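Side-chain contact in prolyl endopeptidase (Myxococcus xanthus, PDB 2BKL), which probably hydrolyses oligopeptides on the carboxyl side of proline, and to a lesser extent alanine, as a serine peptidase of the S9A family: residues A60-F63 against K64-Y68. Sequence-based numbering, arbitrary orientation.
Sequences AARF and KELFY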
loop_
_atom_site.group_PDB
_atom_site.type_symbol
_atom_site.label_atom_id
_atom_site.label_comp_id
_atom_site.label_asym_id
_atom_site.label_seq_id
_atom_site.Cartn_x
_atom_site.Cartn_y
_atom_site.Cartn_z
ATOM N N ALA A 60 6.513 4.357 -25.294
ATOM C CA ALA A 60 6.907 2.969 -25.059
ATOM C C ALA A 60 8.421 2.810 -25.060
ATOM O O ALA A 60 8.958 2.115 -24.206
ATOM C CB ALA A 60 6.297 2.034 -26.065
ATOM N N ALA A 61 9.113 3.486 -25.979
ATOM C CA ALA A 61 10.569 3.344 -26.043
ATOM C C ALA A 61 11.172 3.937 -24.777
ATOM O O ALA A 61 12.133 3.409 -24.231
ATOM C CB ALA A 61 11.157 4.025 -27.283
ATOM N N ARG A 62 10.603 5.045 -24.305
ATOM C CA ARG A 62 11.168 5.738 -23.163
ATOM C C ARG A 62 10.918 4.938 -21.874
ATOM O O ARG A 62 11.816 4.800 -21.031
ATOM C CB ARG A 62 10.580 7.152 -23.053
ATOM C CG ARG A 62 11.156 8.006 -21.919
ATOM C CD ARG A 62 12.689 8.125 -21.909
ATOM N NE ARG A 62 13.142 9.050 -20.873
ATOM C CZ ARG A 62 14.340 8.998 -20.291
ATOM N NH1 ARG A 62 15.230 8.080 -20.643
ATOM N NH2 ARG A 62 14.646 9.883 -19.348
ATOM N N PHE A 63 9.708 4.407 -21.733
ATOM C CA PHE A 63 9.383 3.587 -20.562
ATOM C C PHE A 63 10.198 2.289 -20.562
ATOM O O PHE A 63 10.556 1.783 -19.508
ATOM C CB PHE A 63 7.885 3.302 -20.461
ATOM C CG PHE A 63 7.045 4.498 -20.086
ATOM C CD1 PHE A 63 7.437 5.358 -19.080
ATOM C CD2 PHE A 63 5.859 4.748 -20.738
ATOM C CE1 PHE A 63 6.640 6.447 -18.711
ATOM C CE2 PHE A 63 5.062 5.852 -20.380
ATOM C CZ PHE A 63 5.472 6.692 -19.377
ATOM N N LYS A 64 10.539 1.759 -21.735
ATOM C CA LYS A 64 11.412 0.588 -21.777
ATOM C C LYS A 64 12.817 0.920 -21.240
ATOM O O LYS A 64 13.402 0.150 -20.485
ATOM C CB LYS A 64 11.463 0.013 -23.199
ATOM C CG LYS A 64 12.012 -1.388 -23.242
ATOM C CD LYS A 64 11.944 -1.965 -24.648
ATOM C CE LYS A 64 12.783 -3.239 -24.756
ATOM N NZ LYS A 64 14.232 -2.914 -24.803
ATOM N N GLU A 65 13.331 2.095 -21.585
ATOM C CA GLU A 65 14.618 2.570 -21.111
ATOM C C GLU A 65 14.604 2.798 -19.590
ATOM O O GLU A 65 15.612 2.597 -18.904
ATOM C CB GLU A 65 14.970 3.849 -21.886
ATOM C CG GLU A 65 16.218 4.604 -21.506
ATOM C CD GLU A 65 16.547 5.727 -22.497
ATOM O OE1 GLU A 65 15.602 6.308 -23.122
ATOM O OE2 GLU A 65 17.758 6.042 -22.649
ATOM N N LEU A 66 13.450 3.186 -19.056
ATOM C CA LEU A 66 13.344 3.580 -17.652
ATOM C C LEU A 66 12.936 2.456 -16.721
ATOM O O LEU A 66 13.401 2.398 -15.582
ATOM C CB LEU A 66 12.318 4.709 -17.499
ATOM C CG LEU A 66 12.720 6.059 -18.078
ATOM C CD1 LEU A 66 11.541 6.989 -18.081
ATOM C CD2 LEU A 66 13.910 6.634 -17.309
ATOM N N PHE A 67 12.031 1.583 -17.152
ATOM C CA PHE A 67 11.412 0.605 -16.231
ATOM C C PHE A 67 12.237 -0.657 -16.026
ATOM O O PHE A 67 12.065 -1.348 -15.016
ATOM C CB PHE A 67 10.008 0.189 -16.687
ATOM C CG PHE A 67 8.946 1.222 -16.494
ATOM C CD1 PHE A 67 9.227 2.525 -16.097
ATOM C CD2 PHE A 67 7.646 0.881 -16.765
ATOM C CE1 PHE A 67 8.183 3.450 -15.921
ATOM C CE2 PHE A 67 6.602 1.796 -16.615
ATOM C CZ PHE A 67 6.885 3.089 -16.206
ATOM N N TYR A 68 13.074 -1.022 -16.996
ATOM C CA TYR A 68 13.990 -2.153 -16.798
ATOM C C TYR A 68 15.227 -1.585 -16.142
ATOM O O TYR A 68 15.890 -0.722 -16.709
ATOM C CB TYR A 68 14.326 -2.825 -18.120
ATOM C CG TYR A 68 13.191 -3.640 -18.706
ATOM C CD1 TYR A 68 12.862 -4.885 -18.190
ATOM C CD2 TYR A 68 12.447 -3.166 -19.804
ATOM C CE1 TYR A 68 11.824 -5.644 -18.741
ATOM C CE2 TYR A 68 11.418 -3.890 -20.350
ATOM C CZ TYR A 68 11.075 -5.128 -19.829
ATOM O OH TYR A 68 10.012 -5.841 -20.385
#
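The guanidinium of Arg62 has Leu66 over one face and Glu65 at its edge. Leu66 CD2 lies 3.8 Å from Arg62 CZ, set toward the rim of the group. At the edge, Arg62 NH1 gives a weak hydrogen bond to Glu65 OE1, 3.1 Å long, within an i to i+3 salt bridge. The carboxylate plane stands 83° from the guanidinium plane. The Arg62 chain bends at chi2 (54°), which carries the group along the helix over Leu66. Arg62 NH2 also bonds Pro409 O. With an alanine here, Glu65 would probably lose this charged mate, Pro409 O this donor, and Leu66 the flat group against its methyls.

One helical turn links the phenylalanines. Phe63 CB sits over the centre of the Phe67 ring, 4.3 Å from its centroid, a CH-pi contact. The two rings lie obliquely, planes 32° apart, with Phe63 CD1 3.7 Å from Phe67 CZ. The backbone bond from Phe67 N to Phe63 O, 2.8 Å, joins the same two residues.

Phe63 and Phe67 touch Ser664 of helix 657-674; Arg62, Phe63 and Leu66 meet helix 469-473. The end of helix 56-67 thus packs on the alpha/beta-hydrolase domain, just before the chain enters propeller strand 71-78.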